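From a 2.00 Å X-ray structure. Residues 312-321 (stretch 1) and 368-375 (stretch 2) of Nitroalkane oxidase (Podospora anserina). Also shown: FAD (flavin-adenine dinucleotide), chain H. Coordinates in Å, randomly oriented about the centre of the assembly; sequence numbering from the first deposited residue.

Stretch 1 312-321: AFADLLSGVK
Stretch 2 368-375: TDVINAVG

Residues 312-321 form an uninterrupted segment of helix that extends beyond both ends of the stretch, with phi between -59 and -67 and psi between -33 and -51. Residues 368-374 are likewise helical, continuing from earlier in the chain, and Gly 375 leaves the helical region with phi/psi of 90/-153. The two helices run nearly antiparallel, their N-to-C directions 159° apart (signed crossing angle -159°) and their axes 9.3 Å apart at closest approach. The register is set by Phe 313 and Ala 373, whose CA atoms lie 5.3 Å apart; from there Leu 316 and Val 320 follow along one helix while the partner sequence runs back to Val 370 and Asp 369. Each helix is held by its own i to i+4 hydrogen bonds, such as Leu 317 N to Phe 313 O at 3.1 Å and Ala 373 N to Asp 369 O at 3.0 Å; the bond from Leu 316 N to Ala 312 O, at 3.3 Å, is weak. The last in the second stretch joins Gly 375 N to Ile 371 O at 2.9 Å.

No direct hydrogen bond links the helices, and the 361 Å² buried between them comes largely from van der Waals packing. Ala 373 points its CB toward the first helix. Leu 316, also directed toward its partner, places its CB 3.9 Å from Ala 373 CB and its CG 3.7 Å from Asp 369 O. Its chi angles, -112° and 3°, both lie between wells. Phe 313 leaves its backbone sideways, but with chi1 t (-179°) and chi2 -88° its ring reaches the second helix, where CD2 lies 3.8 Å from Ala 373 CB and 3.2 Å from Ala 373 O. This carbonyl oxygen meets the ring edge near its plane, where the slightly positive ring hydrogens are found.

Further along, Val 320 (chi1 t, 172°) points toward the second helix, its CG2 3.9 Å from both Val 370 CG2 and Asp 369 CB. Val 370 adopts t as well, at 158°. Asp 369 (chi1 m, -85°; chi2 -12°) also points its CB toward the first helix, and a water provides the polar link: it donates to Leu 316 O and to Asp 369 OD2, with its O 2.8 Å from each. The bridge joins a helix carbonyl to a carboxylate, two acceptors that could not hydrogen-bond to each other directly.

The adenosine ribose of FAD meets the C-terminal end of the second helix. FAD O2B donates to Ala 373 O at 2.7 Å, so this carbonyl serves the cofactor while also lying against the Phe 313 ring, whose edge FAD O2B approaches too. Gly 375 CA comes within 3.3 Å of FAD O2P. An ideal CB there would clash with FAD O2P at 2.2 Å, and the backbone angles by themselves call for glycine.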

ATOM      1  N   ALA A 312     -10.373  10.226  11.675  1.00 37.27           N
ATOM      2  CA  ALA A 312      -9.026   9.721  11.413  1.00 40.70           C
ATOM      3  C   ALA A 312      -8.764   8.443  12.203  1.00 31.89           C
ATOM      4  O   ALA A 312      -8.332   7.441  11.643  1.00 31.15           O
ATOM      5  CB  ALA A 312      -7.981  10.771  11.752  1.00 37.79           C
ATOM      6  N   PHE A 313      -9.025   8.505  13.505  1.00 31.55           N
ATOM      7  CA  PHE A 313      -8.838   7.370  14.382  1.00 30.30           C
ATOM      8  C   PHE A 313      -9.757   6.218  13.977  1.00 32.61           C
ATOM      9  O   PHE A 313      -9.325   5.066  13.857  1.00 26.47           O
ATOM     10  CB  PHE A 313      -9.108   7.775  15.826  1.00 28.74           C
ATOM     11  CG  PHE A 313      -8.906   6.667  16.800  1.00 31.12           C
ATOM     12  CD1 PHE A 313      -9.946   5.799  17.105  1.00 30.78           C
ATOM     13  CD2 PHE A 313      -7.665   6.474  17.401  1.00 30.79           C
ATOM     14  CE1 PHE A 313      -9.760   4.763  17.996  1.00 32.81           C
ATOM     15  CE2 PHE A 313      -7.470   5.444  18.302  1.00 30.06           C
ATOM     16  CZ  PHE A 313      -8.519   4.580  18.599  1.00 31.80           C
ATOM     17  N   ALA A 314     -11.028   6.546  13.779  1.00 30.44           N
ATOM     18  CA  ALA A 314     -12.026   5.551  13.438  1.00 29.45           C
ATOM     19  C   ALA A 314     -11.678   4.825  12.156  1.00 29.54           C
ATOM     20  O   ALA A 314     -11.828   3.612  12.074  1.00 27.43           O
ATOM     21  CB  ALA A 314     -13.410   6.188  13.342  1.00 30.08           C
ATOM     22  N   ASP A 315     -11.207   5.553  11.150  1.00 29.23           N
ATOM     23  CA  ASP A 315     -10.914   4.916   9.875  1.00 31.86           C
ATOM     24  C   ASP A 315      -9.745   3.936   9.972  1.00 28.69           C
ATOM     25  O   ASP A 315      -9.742   2.898   9.320  1.00 25.89           O
ATOM     26  CB  ASP A 315     -10.687   5.957   8.775  1.00 34.46           C
ATOM     27  CG  ASP A 315     -12.007   6.486   8.204  1.00 47.32           C
ATOM     28  OD1 ASP A 315     -13.056   6.352   8.891  1.00 37.99           O
ATOM     29  OD2 ASP A 315     -11.996   7.025   7.072  1.00 46.60           O
ATOM     30  N   LEU A 316      -8.761   4.268  10.801  1.00 28.72           N
ATOM     31  CA  LEU A 316      -7.659   3.350  11.068  1.00 27.85           C
ATOM     32  C   LEU A 316      -8.185   2.075  11.743  1.00 22.95           C
ATOM     33  O   LEU A 316      -7.835   0.970  11.346  1.00 23.96           O
ATOM     34  CB  LEU A 316      -6.611   4.037  11.949  1.00 26.34           C
ATOM     35  CG  LEU A 316      -5.192   4.434  11.498  1.00 37.63           C
ATOM     36  CD1 LEU A 316      -4.851   4.170  10.040  1.00 30.09           C
ATOM     37  CD2 LEU A 316      -4.869   5.874  11.886  1.00 24.32           C
ATOM     38  N   LEU A 317      -9.021   2.216  12.766  1.00 24.16           N
ATOM     39  CA  LEU A 317      -9.534   1.026  13.450  1.00 23.20           C
ATOM     40  C   LEU A 317     -10.443   0.158  12.579  1.00 25.58           C
ATOM     41  O   LEU A 317     -10.330  -1.068  12.593  1.00 20.78           O
ATOM     42  CB  LEU A 317     -10.289   1.392  14.721  1.00 27.02           C
ATOM     43  CG  LEU A 317      -9.490   1.275  16.007  1.00 36.05           C
ATOM     44  CD1 LEU A 317     -10.403   1.473  17.203  1.00 33.06           C
ATOM     45  CD2 LEU A 317      -8.835  -0.092  16.051  1.00 36.04           C
ATOM     46  N   SER A 318     -11.359   0.779  11.834  1.00 24.29           N
ATOM     47  CA  SER A 318     -12.249  -0.015  11.003  1.00 26.33           C
ATOM     48  C   SER A 318     -11.446  -0.704   9.899  1.00 25.10           C
ATOM     49  O   SER A 318     -11.753  -1.833   9.510  1.00 24.07           O
ATOM     50  CB  SER A 318     -13.421   0.823  10.452  1.00 28.70           C
ATOM     51  OG  SER A 318     -12.972   1.814   9.552  1.00 31.30           O
ATOM     52  N   GLY A 319     -10.393  -0.047   9.418  1.00 23.51           N
ATOM     53  CA  GLY A 319      -9.502  -0.678   8.460  1.00 20.40           C
ATOM     54  C   GLY A 319      -8.886  -1.958   9.020  1.00 22.54           C
ATOM     55  O   GLY A 319      -8.875  -2.994   8.366  1.00 23.37           O
ATOM     56  N   VAL A 320      -8.378  -1.888  10.246  1.00 18.76           N
ATOM     57  CA  VAL A 320      -7.876  -3.083  10.903  1.00 22.26           C
ATOM     58  C   VAL A 320      -8.970  -4.147  11.068  1.00 20.02           C
ATOM     59  O   VAL A 320      -8.727  -5.318  10.826  1.00 21.84           O
ATOM     60  CB  VAL A 320      -7.258  -2.763  12.281  1.00 21.30           C
ATOM     61  CG1 VAL A 320      -6.918  -4.061  13.010  1.00 21.58           C
ATOM     62  CG2 VAL A 320      -6.007  -1.874  12.121  1.00 22.39           C
ATOM     63  N   LYS A 321     -10.169  -3.742  11.490  1.00 20.78           N
ATOM     64  CA  LYS A 321     -11.273  -4.703  11.652  1.00 20.84           C
ATOM     65  C   LYS A 321     -11.591  -5.421  10.331  1.00 21.93           C
ATOM     66  O   LYS A 321     -11.777  -6.640  10.280  1.00 23.51           O
ATOM     67  CB  LYS A 321     -12.523  -3.997  12.190  1.00 21.41           C
ATOM     68  CG  LYS A 321     -13.669  -4.936  12.605  1.00 22.83           C
ATOM     69  CD  LYS A 321     -13.231  -5.913  13.667  1.00 23.19           C
ATOM     70  CE  LYS A 321     -14.412  -6.399  14.499  1.00 26.80           C
ATOM     71  NZ  LYS A 321     -15.425  -7.143  13.687  1.00 29.00           N
ATOM     72  N   THR A 368       1.122  -1.731  12.813  1.00 21.97           N
ATOM     73  CA  THR A 368       1.645  -0.396  12.506  1.00 25.96           C
ATOM     74  C   THR A 368       0.507   0.623  12.446  1.00 26.71           C
ATOM     75  O   THR A 368       0.656   1.746  12.928  1.00 23.85           O
ATOM     76  CB  THR A 368       2.532  -0.348  11.204  1.00 26.76           C
ATOM     77  OG1 THR A 368       1.844  -0.958  10.104  1.00 28.79           O
ATOM     78  CG2 THR A 368       3.831  -1.097  11.429  1.00 30.43           C
ATOM     79  N   ASP A 369      -0.627   0.224  11.866  1.00 25.19           N
ATOM     80  CA  ASP A 369      -1.808   1.095  11.819  1.00 24.63           C
ATOM     81  C   ASP A 369      -2.289   1.449  13.214  1.00 26.32           C
ATOM     82  O   ASP A 369      -2.641   2.595  13.494  1.00 21.30           O
ATOM     83  CB  ASP A 369      -2.969   0.417  11.081  1.00 24.74           C
ATOM     84  CG  ASP A 369      -2.900   0.598   9.583  1.00 32.21           C
ATOM     85  OD1 ASP A 369      -2.092   1.425   9.111  1.00 35.33           O
ATOM     86  OD2 ASP A 369      -3.673  -0.087   8.870  1.00 32.70           O
ATOM     87  N   VAL A 370      -2.348   0.449  14.089  1.00 23.66           N
ATOM     88  CA  VAL A 370      -2.832   0.686  15.439  1.00 20.61           C
ATOM     89  C   VAL A 370      -1.890   1.604  16.237  1.00 21.79           C
ATOM     90  O   VAL A 370      -2.329   2.444  17.025  1.00 20.17           O
ATOM     91  CB  VAL A 370      -3.077  -0.661  16.153  1.00 24.78           C
ATOM     92  CG1 VAL A 370      -3.057  -0.485  17.621  1.00 25.43           C
ATOM     93  CG2 VAL A 370      -4.410  -1.262  15.654  1.00 17.65           C
ATOM     94  N   ILE A 371      -0.591   1.451  16.025  1.00 21.80           N
ATOM     95  CA  ILE A 371       0.383   2.355  16.642  1.00 20.57           C
ATOM     96  C   ILE A 371       0.122   3.815  16.210  1.00 22.96           C
ATOM     97  O   ILE A 371       0.112   4.729  17.030  1.00 20.43           O
ATOM     98  CB  ILE A 371       1.814   1.892  16.314  1.00 22.64           C
ATOM     99  CG1 ILE A 371       2.183   0.701  17.215  1.00 20.90           C
ATOM    100  CG2 ILE A 371       2.827   3.037  16.450  1.00 21.20           C
ATOM    101  CD1 ILE A 371       3.398  -0.093  16.723  1.00 22.24           C
ATOM    102  N   ASN A 372      -0.122   4.028  14.926  1.00 22.47           N
ATOM    103  CA  ASN A 372      -0.430   5.381  14.450  1.00 23.89           C
ATOM    104  C   ASN A 372      -1.729   5.950  15.029  1.00 24.43           C
ATOM    105  O   ASN A 372      -1.824   7.147  15.326  1.00 24.19           O
ATOM    106  CB  ASN A 372      -0.433   5.409  12.916  1.00 22.14           C
ATOM    107  CG  ASN A 372       0.963   5.273  12.347  1.00 25.84           C
ATOM    108  OD1 ASN A 372       1.923   5.608  13.024  1.00 26.51           O
ATOM    109  ND2 ASN A 372       1.094   4.742  11.131  1.00 24.61           N
ATOM    110  N   ALA A 373      -2.722   5.085  15.213  1.00 19.98           N
ATOM    111  CA  ALA A 373      -4.023   5.515  15.718  1.00 21.59           C
ATOM    112  C   ALA A 373      -3.939   5.877  17.197  1.00 22.46           C
ATOM    113  O   ALA A 373      -4.480   6.891  17.638  1.00 22.98           O
ATOM    114  CB  ALA A 373      -5.061   4.411  15.493  1.00 22.68           C
ATOM    115  N   VAL A 374      -3.245   5.039  17.961  1.00 22.57           N
ATOM    116  CA  VAL A 374      -3.058   5.270  19.393  1.00 21.30           C
ATOM    117  C   VAL A 374      -2.141   6.472  19.672  1.00 22.55           C
ATOM    118  O   VAL A 374      -2.352   7.215  20.634  1.00 22.80           O
ATOM    119  CB  VAL A 374      -2.532   3.990  20.092  1.00 20.70           C
ATOM    120  CG1 VAL A 374      -2.110   4.289  21.540  1.00 21.43           C
ATOM    121  CG2 VAL A 374      -3.624   2.909  20.052  1.00 20.57           C
ATOM    122  N   GLY A 375      -1.150   6.676  18.806  1.00 21.48           N
ATOM    123  CA  GLY A 375      -0.283   7.833  18.916  1.00 21.71           C
ATOM    124  C   GLY A 375       0.930   7.553  19.778  1.00 24.98           C
ATOM    125  O   GLY A 375       1.364   6.412  19.907  1.00 23.82           O
TER
HETATM  126  PA  FAD H 500      -2.170  12.603  21.287  0.73 33.47           P
HETATM  127  O1A FAD H 500      -2.945  13.690  21.878  0.73 32.27           O
HETATM  128  O2A FAD H 500      -1.466  11.677  22.178  0.73 32.68           O
HETATM  129  O5B FAD H 500      -3.147  11.778  20.281  0.73 37.17           O
HETATM  130  C5B FAD H 500      -2.951  10.374  20.046  0.73 31.80           C
HETATM  131  C4B FAD H 500      -3.822   9.809  18.901  0.73 27.71           C
HETATM  132  O4B FAD H 500      -5.204  10.160  19.131  0.73 38.17           O
HETATM  133  C3B FAD H 500      -3.451  10.425  17.555  0.73 35.02           C
HETATM  134  O3B FAD H 500      -2.457   9.627  16.907  0.73 30.25           O
HETATM  135  C2B FAD H 500      -4.765  10.375  16.774  0.73 33.39           C
HETATM  136  O2B FAD H 500      -4.909   9.122  16.115  0.73 30.05           O
HETATM  137  C1B FAD H 500      -5.842  10.490  17.854  0.73 36.62           C
HETATM  138  N9A FAD H 500      -6.425  11.870  17.869  0.73 42.14           N
HETATM  139  C8A FAD H 500      -6.472  12.688  18.917  0.73 37.12           C
HETATM  140  N7A FAD H 500      -7.063  13.826  18.568  0.73 40.39           N
HETATM  141  C5A FAD H 500      -7.404  13.740  17.289  0.73 40.85           C
HETATM  142  C6A FAD H 500      -8.039  14.603  16.399  0.73 44.45           C
HETATM  143  N6A FAD H 500      -8.448  15.817  16.771  0.73 34.79           N
HETATM  144  N1A FAD H 500      -8.234  14.191  15.143  0.73 41.31           N
HETATM  145  C2A FAD H 500      -7.837  12.992  14.754  0.73 43.59           C
HETATM  146  N3A FAD H 500      -7.231  12.150  15.576  0.73 40.68           N
HETATM  147  C4A FAD H 500      -6.999  12.496  16.846  0.73 41.69           C
HETATM  148  N1  FAD H 500       6.925  16.155  23.463  0.73 29.77           N
HETATM  149  C2  FAD H 500       7.392  17.414  23.824  0.73 26.65           C
HETATM  150  O2  FAD H 500       6.613  18.230  24.299  0.73 31.27           O
HETATM  151  N3  FAD H 500       8.738  17.742  23.648  0.73 27.63           N
HETATM  152  C4  FAD H 500       9.619  16.806  23.112  0.73 29.71           C
HETATM  153  O4  FAD H 500      10.803  17.096  22.962  0.73 29.50           O
HETATM  154  C4X FAD H 500       9.151  15.550  22.752  0.73 30.48           C
HETATM  155  N5  FAD H 500      10.019  14.598  22.212  0.73 32.65           N
HETATM  156  C5X FAD H 500       9.629  13.258  22.204  0.73 29.19           C
HETATM  157  C6  FAD H 500      10.574  12.259  22.018  0.73 29.37           C
HETATM  158  C7  FAD H 500      10.186  10.928  22.011  0.73 29.30           C
HETATM  159  C7M FAD H 500      11.221   9.827  21.807  0.73 27.61           C
HETATM  160  C8  FAD H 500       8.851  10.601  22.185  0.73 31.23           C
HETATM  161  C8M FAD H 500       8.418   9.137  22.180  0.73 30.59           C
HETATM  162  C9  FAD H 500       7.904  11.603  22.371  0.73 29.13           C
HETATM  163  C9A FAD H 500       8.293  12.935  22.378  0.73 28.00           C
HETATM  164  N10 FAD H 500       7.354  13.957  22.565  0.73 32.51           N
HETATM  165  C10 FAD H 500       7.809  15.225  22.927  0.73 30.76           C
HETATM  166  C1' FAD H 500       5.903  13.711  22.390  0.73 30.14           C
HETATM  167  C2' FAD H 500       5.529  13.712  20.907  0.73 33.73           C
HETATM  168  O2' FAD H 500       5.860  14.974  20.335  0.73 37.97           O
HETATM  169  C3' FAD H 500       4.043  13.381  20.663  0.73 33.54           C
HETATM  170  O3' FAD H 500       3.780  13.418  19.262  0.73 32.15           O
HETATM  171  C4' FAD H 500       3.074  14.338  21.362  0.73 31.19           C
HETATM  172  O4' FAD H 500       2.932  13.971  22.724  0.73 28.89           O
HETATM  173  C5' FAD H 500       1.698  14.254  20.704  0.73 35.64           C
HETATM  174  O5' FAD H 500       1.274  12.892  20.593  0.73 35.68           O
HETATM  175  P   FAD H 500       0.083  12.480  19.611  0.73 36.70           P
HETATM  176  O1P FAD H 500       0.355  13.060  18.281  0.73 32.54           O
HETATM  177  O2P FAD H 500      -0.142  11.036  19.742  0.73 28.61           O
HETATM  178  O3P FAD H 500      -1.141  13.264  20.273  0.73 29.73           O
HETATM  179  O   HOH W   1      -6.309   0.731   9.049  1.00 24.38           O